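Side-chain contacts in type-2Ba cytolytic delta-endotoxin (Bacillus thuringiensis serovar israelensis, PDB 2RCI), which probably kills the larvae of dipteran insects by making pores in the epithelial cell membrane of their midgut: residues Thr107-Asn112 and Tyr136-Ser141; Gly61-Ser66 and Arg86-Leu91; Gln32-Pro37 and Leu48-Gly53. All blocks are in the same frame, centred on the assembly; numbering follows the deposited sequence.

Interaction 1: residues Thr107-Asn112 and Tyr136-Ser141; sequences TNTFTN and YKILFS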
loop_
_atom_site.group_PDB
_atom_site.type_symbol
_atom_site.label_atom_id
_atom_site.label_comp_id
_atom_site.label_asym_id
_atom_site.label_seq_id
_atom_site.Cartn_x
_atom_site.Cartn_y
_atom_site.Cartn_z
ATOM N N THR A 107 4.834 -1.721 -8.241
ATOM C CA THR A 107 5.079 -2.692 -9.317
ATOM C C THR A 107 4.822 -4.131 -8.866
ATOM O O THR A 107 4.186 -4.915 -9.587
ATOM C CB THR A 107 6.505 -2.537 -9.872
ATOM O OG1 THR A 107 6.638 -1.207 -10.352
ATOM C CG2 THR A 107 6.762 -3.536 -11.027
ATOM N N ASN A 108 5.288 -4.470 -7.662
ATOM C CA ASN A 108 5.043 -5.788 -7.098
ATOM C C ASN A 108 3.599 -6.038 -6.625
ATOM O O ASN A 108 3.247 -7.169 -6.264
ATOM C CB ASN A 108 6.069 -6.060 -5.985
ATOM C CG ASN A 108 7.462 -6.242 -6.546
ATOM O OD1 ASN A 108 7.610 -6.709 -7.655
ATOM N ND2 ASN A 108 8.488 -5.861 -5.784
ATOM N N THR A 109 2.752 -5.019 -6.717
ATOM C CA THR A 109 1.323 -5.164 -6.386
ATOM C C THR A 109 0.602 -5.830 -7.575
ATOM O O THR A 109 -0.387 -6.530 -7.390
ATOM C CB THR A 109 0.705 -3.779 -6.103
ATOM O OG1 THR A 109 1.298 -3.219 -4.919
ATOM C CG2 THR A 109 -0.856 -3.836 -5.949
ATOM N N PHE A 110 1.153 -5.628 -8.779
ATOM C CA PHE A 110 0.502 -6.033 -10.042
ATOM C C PHE A 110 1.304 -7.066 -10.832
ATOM O O PHE A 110 0.744 -7.762 -11.712
ATOM C CB PHE A 110 0.256 -4.808 -10.931
ATOM C CG PHE A 110 -0.640 -3.797 -10.317
ATOM C CD1 PHE A 110 -2.002 -4.085 -10.132
ATOM C CD2 PHE A 110 -0.125 -2.572 -9.857
ATOM C CE1 PHE A 110 -2.862 -3.155 -9.574
ATOM C CE2 PHE A 110 -0.998 -1.605 -9.248
ATOM C CZ PHE A 110 -2.372 -1.901 -9.129
ATOM N N THR A 111 2.613 -7.129 -10.576
ATOM C CA THR A 111 3.533 -8.003 -11.342
ATOM C C THR A 111 4.443 -8.771 -10.366
ATOM O O THR A 111 4.389 -8.543 -9.162
ATOM C CB THR A 111 4.413 -7.204 -12.397
ATOM O OG1 THR A 111 5.323 -6.328 -11.719
ATOM C CG2 THR A 111 3.536 -6.400 -13.412
ATOM N N ASN A 112 5.284 -9.666 -10.898
ATOM C CA ASN A 112 6.061 -10.572 -10.081
ATOM C C ASN A 112 5.156 -11.283 -9.060
ATOM O O ASN A 112 5.562 -11.472 -7.924
ATOM C CB ASN A 112 7.158 -9.822 -9.327
ATOM C CG ASN A 112 8.155 -9.163 -10.240
ATOM O OD1 ASN A 112 8.667 -9.789 -11.171
ATOM N ND2 ASN A 112 8.460 -7.888 -9.966
ATOM N N TYR A 136 -4.297 -6.631 -1.792
ATOM C CA TYR A 136 -2.850 -6.495 -1.687
ATOM C C TYR A 136 -2.614 -5.332 -0.731
ATOM O O TYR A 136 -3.209 -4.246 -0.895
ATOM C CB TYR A 136 -2.236 -6.177 -3.046
ATOM C CG TYR A 136 -0.733 -6.395 -3.072
ATOM C CD1 TYR A 136 -0.178 -7.553 -3.618
ATOM C CD2 TYR A 136 0.137 -5.442 -2.527
ATOM C CE1 TYR A 136 1.208 -7.759 -3.610
ATOM C CE2 TYR A 136 1.503 -5.626 -2.527
ATOM C CZ TYR A 136 2.040 -6.783 -3.074
ATOM O OH TYR A 136 3.403 -6.953 -3.060
ATOM N N LYS A 137 -1.754 -5.570 0.253
ATOM C CA LYS A 137 -1.546 -4.597 1.339
ATOM C C LYS A 137 -0.090 -4.279 1.537
ATOM O O LYS A 137 0.749 -5.183 1.582
ATOM C CB LYS A 137 -2.136 -5.088 2.653
ATOM C CG LYS A 137 -3.669 -5.192 2.602
ATOM C CD LYS A 137 -4.245 -5.697 3.930
ATOM C CE LYS A 137 -3.889 -7.183 4.266
ATOM N NZ LYS A 137 -3.972 -8.174 3.155
ATOM N N ILE A 138 0.185 -2.980 1.651
ATOM C CA ILE A 138 1.548 -2.464 1.790
ATOM C C ILE A 138 1.550 -1.517 2.992
ATOM O O ILE A 138 0.540 -0.847 3.253
ATOM C CB ILE A 138 1.953 -1.630 0.567
ATOM C CG1 ILE A 138 1.878 -2.462 -0.730
ATOM C CG2 ILE A 138 3.373 -1.059 0.751
ATOM C CD1 ILE A 138 1.941 -1.590 -2.013
ATOM N N LEU A 139 2.649 -1.470 3.733
ATOM C CA LEU A 139 2.764 -0.467 4.818
ATOM C C LEU A 139 4.144 0.163 4.779
ATOM O O LEU A 139 5.168 -0.515 5.022
ATOM C CB LEU A 139 2.461 -1.061 6.200
ATOM C CG LEU A 139 2.298 -0.074 7.382
ATOM C CD1 LEU A 139 1.426 -0.649 8.487
ATOM C CD2 LEU A 139 3.647 0.441 7.926
ATOM N N PHE A 140 4.172 1.462 4.479
ATOM C CA PHE A 140 5.414 2.221 4.503
ATOM C C PHE A 140 5.626 2.942 5.826
ATOM O O PHE A 140 4.694 3.605 6.331
ATOM C CB PHE A 140 5.418 3.321 3.432
ATOM C CG PHE A 140 5.317 2.821 2.031
ATOM C CD1 PHE A 140 6.457 2.391 1.352
ATOM C CD2 PHE A 140 4.089 2.833 1.364
ATOM C CE1 PHE A 140 6.370 1.908 0.022
ATOM C CE2 PHE A 140 3.984 2.375 0.032
ATOM C CZ PHE A 140 5.137 1.926 -0.644
ATOM N N SER A 141 6.826 2.794 6.391
ATOM C CA SER A 141 7.277 3.670 7.471
ATOM C C SER A 141 8.353 4.577 6.884
ATOM O O SER A 141 9.242 4.116 6.169
ATOM C CB SER A 141 7.817 2.869 8.655
ATOM O OG SER A 141 6.822 2.008 9.199
#
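Thr109 of helix 96-110 rests on the ring of Tyr136 in strand 132-142, a buried meeting of a helix layer with the central beta-sheet of this alpha/beta toxin. The evidence for a CH-pi contact is direct: Thr109 CA stands 3.7 Å from the centroid of the Tyr136 ring and only 7° from the ring normal. The backbone CA thus lies over the ring face, with the two branches of Thr109 on different parts of the ring. Thr109 CG2 lies toward the CG side, 3.9 Å from Tyr136 CG. Thr109 OG1, toward CE2 and 3.4 Å from Tyr136 CE2, comes equally near to Ile138, with Ile138 CD1 again at 3.4 Å. A chi1 of -65° sets this hydroxyl beside the backbone N, where it can hydrogen-bond to Ala105 O one turn back in the helix, so its polar need is met although its neighbours across the contact are carbon. Ile138 also borders the tyrosine, its CG1 lying at the ring edge and in plane. The phenol oxygen of Tyr136 hydrogen-bonds with Gln116 NE2 and Asn11 ND2, which fixes the far end of the ring, and Thr109 O bonds with Tyr134 OH. Side-chain bonds tie Thr111 and Asn112 back onto the helical turn. Thr111 OG1 donates to Thr107 O over 2.8 Å from above the carbonyl plane, and that oxygen also accepts from two backbone N-H groups. Asn112 ND2 donates to Asn108 OD1 over 2.7 Å with a nearly straight N-H...O angle of 166°. The contact joins a helix of one layer to the sheet, in a fold where two helix layers enclose a beta-sheet.

Interaction 2: residues Gly61-Ser66 and Arg86-Leu91; sequences GTINQS and RSVLGL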
loop_
_atom_site.group_PDB
_atom_site.type_symbol
_atom_site.label_atom_id
_atom_site.label_comp_id
_atom_site.label_asym_id
_atom_site.label_seq_id
_atom_site.Cartn_x
_atom_site.Cartn_y
_atom_site.Cartn_z
ATOM N N GLY A 61 -3.241 12.819 5.000
ATOM C CA GLY A 61 -3.887 12.453 3.752
ATOM C C GLY A 61 -4.655 11.157 3.865
ATOM O O GLY A 61 -4.296 10.279 4.655
ATOM N N THR A 62 -5.724 11.036 3.071
ATOM C CA THR A 62 -6.495 9.808 3.019
ATOM C C THR A 62 -7.037 9.625 1.611
ATOM O O THR A 62 -7.128 10.589 0.833
ATOM C CB THR A 62 -7.763 9.818 3.954
ATOM O OG1 THR A 62 -8.702 10.796 3.474
ATOM C CG2 THR A 62 -7.430 10.087 5.423
ATOM N N ILE A 63 -7.385 8.376 1.309
ATOM C CA ILE A 63 -8.169 8.027 0.122
ATOM C C ILE A 63 -8.964 6.756 0.423
ATOM O O ILE A 63 -8.515 5.882 1.151
ATOM C CB ILE A 63 -7.301 7.814 -1.140
ATOM C CG1 ILE A 63 -8.208 7.640 -2.371
ATOM C CG2 ILE A 63 -6.375 6.598 -0.946
ATOM C CD1 ILE A 63 -7.484 7.911 -3.697
ATOM N N ASN A 64 -10.159 6.661 -0.155
ATOM C CA ASN A 64 -11.019 5.510 0.047
ATOM C C ASN A 64 -11.986 5.497 -1.123
ATOM O O ASN A 64 -13.143 5.898 -0.990
ATOM C CB ASN A 64 -11.781 5.611 1.395
ATOM C CG ASN A 64 -12.754 4.459 1.627
ATOM O OD1 ASN A 64 -12.571 3.335 1.132
ATOM N ND2 ASN A 64 -13.823 4.737 2.402
ATOM N N GLN A 65 -11.496 5.043 -2.275
ATOM C CA GLN A 65 -12.315 5.022 -3.485
ATOM C C GLN A 65 -11.636 4.267 -4.602
ATOM O O GLN A 65 -10.443 3.963 -4.535
ATOM C CB GLN A 65 -12.571 6.450 -3.970
ATOM C CG GLN A 65 -11.296 7.128 -4.511
ATOM C CD GLN A 65 -11.590 8.451 -5.168
ATOM O OE1 GLN A 65 -11.908 9.415 -4.491
ATOM N NE2 GLN A 65 -11.487 8.502 -6.486
ATOM N N SER A 66 -12.401 4.023 -5.668
ATOM C CA SER A 66 -11.842 3.416 -6.872
ATOM C C SER A 66 -10.927 4.414 -7.580
ATOM O O SER A 66 -11.216 5.616 -7.650
ATOM C CB SER A 66 -12.987 2.944 -7.769
ATOM O OG SER A 66 -13.679 1.879 -7.111
ATOM N N ARG A 86 1.818 10.186 -4.033
ATOM C CA ARG A 86 2.351 11.546 -3.844
ATOM C C ARG A 86 1.314 12.481 -3.157
ATOM O O ARG A 86 1.628 13.165 -2.166
ATOM C CB ARG A 86 2.830 12.143 -5.171
ATOM C CG ARG A 86 3.694 13.440 -5.002
ATOM C CD ARG A 86 4.175 13.968 -6.338
ATOM N NE ARG A 86 4.664 12.936 -7.255
ATOM C CZ ARG A 86 5.933 12.544 -7.356
ATOM N NH1 ARG A 86 6.873 13.084 -6.580
ATOM N NH2 ARG A 86 6.260 11.597 -8.227
ATOM N N SER A 87 0.076 12.453 -3.649
ATOM C CA SER A 87 -1.001 13.266 -3.071
ATOM C C SER A 87 -1.349 12.845 -1.642
ATOM O O SER A 87 -1.460 13.697 -0.746
ATOM C CB SER A 87 -2.236 13.258 -3.980
ATOM O OG SER A 87 -3.260 14.087 -3.428
ATOM N N VAL A 88 -1.477 11.543 -1.417
ATOM C CA VAL A 88 -1.981 11.029 -0.137
ATOM C C VAL A 88 -0.961 11.230 0.991
ATOM O O VAL A 88 -1.322 11.324 2.158
ATOM C CB VAL A 88 -2.431 9.554 -0.242
ATOM C CG1 VAL A 88 -2.928 9.043 1.091
ATOM C CG2 VAL A 88 -3.585 9.410 -1.255
ATOM N N LEU A 89 0.319 11.287 0.621
ATOM C CA LEU A 89 1.401 11.446 1.575
ATOM C C LEU A 89 1.279 12.753 2.343
ATOM O O LEU A 89 1.576 12.799 3.544
ATOM C CB LEU A 89 2.751 11.409 0.842
ATOM C CG LEU A 89 3.514 10.093 0.929
ATOM C CD1 LEU A 89 4.689 10.143 -0.085
ATOM C CD2 LEU A 89 4.023 9.785 2.358
ATOM N N GLY A 90 0.824 13.801 1.647
ATOM C CA GLY A 90 0.687 15.152 2.228
ATOM C C GLY A 90 1.969 15.719 2.826
ATOM O O GLY A 90 1.920 16.586 3.705
ATOM N N LEU A 91 3.103 15.183 2.375
ATOM C CA LEU A 91 4.455 15.592 2.726
ATOM C C LEU A 91 5.186 15.492 1.406
ATOM O O LEU A 91 4.888 14.603 0.618
ATOM C CB LEU A 91 5.116 14.588 3.684
ATOM C CG LEU A 91 4.454 14.354 5.033
ATOM C CD1 LEU A 91 4.965 13.043 5.611
ATOM C CD2 LEU A 91 4.780 15.505 5.924
#
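Val88, close to the C-terminal end of helix 74-89, packs on strand 57-64 at Gly61 and Ile63, joining a helix to the sheet it covers in the layered alpha/beta fold. The two methyls of Val88 divide the work. With chi1 at 179°, CG1 is turned to the strand backbone, Val88 CG1 lying 3.9 Å from Gly61 C, while Val88 CG2 meets Ile63 CG2 at 4.0 Å. The side chains of Ile63 and Val88 cross at about a right angle; Val88 CG2 touches both CG2 and CB of Ile63. The backbones come closer than the side chains: Gly61 CA approaches Val88 O to 3.2 Å in a CA-H...O contact, made possible by the absence of a side chain on Gly61. The CA atoms of Gly61 and Val88 are 4.6 Å apart.

Further out, Gly61 and Ile63 are held in the sheet by backbone hydrogen bonds with Thr188 and Ala186 of strand 177-192. Leu89 O bonds with Thr60 OG1, adding a second tie between helix and strand, and the helix then breaks at Gly90, whose phi is positive (56°). Val88 O, besides the weaker contact from Gly61 CA, accepts a hydrogen bond from Thr188 OG1.

Interaction 3: residues Gln32-Pro37 and Leu48-Gly53; sequences QGAIDP and LQIANG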
loop_
_atom_site.group_PDB
_atom_site.type_symbol
_atom_site.label_atom_id
_atom_site.label_comp_id
_atom_site.label_asym_id
_atom_site.label_seq_id
_atom_site.Cartn_x
_atom_site.Cartn_y
_atom_site.Cartn_z
ATOM N N GLN A 32 -1.895 -3.332 12.317
ATOM C CA GLN A 32 -2.446 -4.695 12.178
ATOM C C GLN A 32 -3.919 -4.748 12.614
ATOM O O GLN A 32 -4.718 -5.512 12.052
ATOM C CB GLN A 32 -1.623 -5.720 12.964
ATOM C CG GLN A 32 -0.134 -5.789 12.580
ATOM C CD GLN A 32 0.117 -6.188 11.126
ATOM O OE1 GLN A 32 -0.740 -6.806 10.467
ATOM N NE2 GLN A 32 1.309 -5.843 10.620
ATOM N N GLY A 33 -4.267 -3.905 13.585
ATOM C CA GLY A 33 -5.636 -3.797 14.108
ATOM C C GLY A 33 -6.693 -3.376 13.091
ATOM O O GLY A 33 -7.896 -3.563 13.327
ATOM N N ALA A 34 -6.267 -2.810 11.959
ATOM C CA ALA A 34 -7.222 -2.441 10.891
ATOM C C ALA A 34 -7.561 -3.573 9.897
ATOM O O ALA A 34 -8.358 -3.376 8.966
ATOM C CB ALA A 34 -6.729 -1.225 10.143
ATOM N N ILE A 35 -6.953 -4.738 10.076
ATOM C CA ILE A 35 -7.196 -5.905 9.197
ATOM C C ILE A 35 -8.417 -6.706 9.684
ATOM O O ILE A 35 -8.463 -7.109 10.852
ATOM C CB ILE A 35 -5.938 -6.809 9.115
ATOM C CG1 ILE A 35 -4.744 -6.060 8.482
ATOM C CG2 ILE A 35 -6.218 -8.132 8.371
ATOM C CD1 ILE A 35 -5.079 -5.380 7.178
ATOM N N ASP A 36 -9.413 -6.904 8.811
ATOM C CA ASP A 36 -10.559 -7.780 9.159
ATOM C C ASP A 36 -10.065 -9.214 9.381
ATOM O O ASP A 36 -9.329 -9.761 8.548
ATOM C CB ASP A 36 -11.631 -7.761 8.060
ATOM C CG ASP A 36 -12.893 -8.535 8.443
ATOM O OD1 ASP A 36 -12.936 -9.790 8.302
ATOM O OD2 ASP A 36 -13.857 -7.874 8.893
ATOM N N PRO A 37 -10.476 -9.846 10.501
ATOM C CA PRO A 37 -9.922 -11.173 10.834
ATOM C C PRO A 37 -10.332 -12.283 9.860
ATOM O O PRO A 37 -9.658 -13.331 9.794
ATOM C CB PRO A 37 -10.492 -11.449 12.236
ATOM C CG PRO A 37 -11.795 -10.682 12.260
ATOM C CD PRO A 37 -11.464 -9.395 11.498
ATOM N N LEU A 48 -8.663 4.675 10.549
ATOM C CA LEU A 48 -8.862 6.032 11.042
ATOM C C LEU A 48 -9.093 6.109 12.558
ATOM O O LEU A 48 -8.613 7.024 13.210
ATOM C CB LEU A 48 -9.981 6.737 10.277
ATOM C CG LEU A 48 -9.571 7.191 8.870
ATOM C CD1 LEU A 48 -10.768 7.699 8.128
ATOM C CD2 LEU A 48 -8.516 8.310 8.969
ATOM N N GLN A 49 -9.816 5.151 13.119
ATOM C CA GLN A 49 -9.967 5.096 14.587
ATOM C C GLN A 49 -8.586 4.939 15.239
ATOM O O GLN A 49 -8.255 5.631 16.199
ATOM C CB GLN A 49 -10.872 3.941 15.002
ATOM C CG GLN A 49 -12.331 4.070 14.551
ATOM C CD GLN A 49 -13.068 5.229 15.230
ATOM O OE1 GLN A 49 -13.057 5.370 16.461
ATOM N NE2 GLN A 49 -13.702 6.061 14.430
ATOM N N ILE A 50 -7.777 4.042 14.696
ATOM C CA ILE A 50 -6.432 3.791 15.221
ATOM C C ILE A 50 -5.564 5.063 15.146
ATOM O O ILE A 50 -4.949 5.462 16.140
ATOM C CB ILE A 50 -5.761 2.610 14.497
ATOM C CG1 ILE A 50 -6.420 1.286 14.916
ATOM C CG2 ILE A 50 -4.255 2.586 14.763
ATOM C CD1 ILE A 50 -6.049 0.081 14.032
ATOM N N ALA A 51 -5.553 5.705 13.980
ATOM C CA ALA A 51 -4.858 6.976 13.794
ATOM C C ALA A 51 -5.299 8.024 14.837
ATOM O O ALA A 51 -4.456 8.698 15.436
ATOM C CB ALA A 51 -5.023 7.484 12.371
ATOM N N ASN A 52 -6.610 8.114 15.075
ATOM C CA ASN A 52 -7.186 9.015 16.075
ATOM C C ASN A 52 -6.678 8.764 17.486
ATOM O O ASN A 52 -6.618 9.700 18.311
ATOM C CB ASN A 52 -8.731 8.894 16.111
ATOM C CG ASN A 52 -9.393 10.069 16.842
ATOM O OD1 ASN A 52 -9.078 11.222 16.567
ATOM N ND2 ASN A 52 -10.330 9.769 17.762
ATOM N N GLY A 53 -6.352 7.513 17.790
ATOM C CA GLY A 53 -5.902 7.174 19.144
ATOM C C GLY A 53 -4.424 7.409 19.381
ATOM O O GLY A 53 -3.949 7.298 20.528
#
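Ile50 of helix 44-53 inserts one methyl group, CD1, against the backbone of Gly33 and Ala34, just after helix 21-31; across these two segments the helix side chain meets a turn. The contact is van der Waals packing, mostly of one methyl on a peptide group. Ile50 CD1 lies 3.6 Å from Ala34 N and, equally, Ile50 CD1 is 3.6 Å from Gly33 C, so the methyl sits over the peptide link between these two residues. The side-chain partner is more distant: Ala34 CB to Ile50 CD1 measures 4.2 Å. The torsions explain the reach. CG1 is anti to the carbonyl carbon (chi1 -72°), and chi2 near 167° extends CD1 away from CA, making it the farthest projecting atom of the isoleucine. The absence of a side chain on Gly33 is consistent with this close approach.

No hydrogen bond crosses between the segments; those within them and to neighbouring residues define the turn and the helix. Ile35 N donates to Gln32 O over 3.1 Å, and the backbone angles of Gly33 and Ala34 match a type I beta turn. On the other side, Asn52 N donates to Leu48 O over 2.9 Å, the regular pattern of the helix that carries Ile50. Past the turn, Asp36 OD1 accepts from the backbone N of Leu38 and of Thr39; the first of these bonds makes an Asx turn. Ala34 pairs through its backbone with Asn43, and Gln32 OE1 accepts from Asn9 N.

Ile50 also packs on Thr30 and Phe31, so it spans helix 21-31 and the turn that follows. Of the same helix as Ile50, Leu48 and Ala51 both lean on Leu187 of strand 177-192, Leu48 also on Thr62 and Ala51 on Val59 of strand 57-64.

Overall arrangement
From the N terminus the three contacts follow one another in series, none nested in or crossing another. Interaction 3 closes first, folding the loop between helices 21-31 and 44-53 back on the second helix. Interaction 2 closes the span from strand 57-64 to the end of helix 74-89, and interaction 1 joins helix 96-110 to strand 132-142. Interaction 3 touches both others: Ile35 CD1 meets Lys137 CD at 3.4 Å, and Leu48 CD2 meets Thr62 CG2 at 4.1 Å. Interactions 1 and 2 do not touch, their nearest atoms being about 7 Å apart, yet both tie consecutive helices to the same sheet.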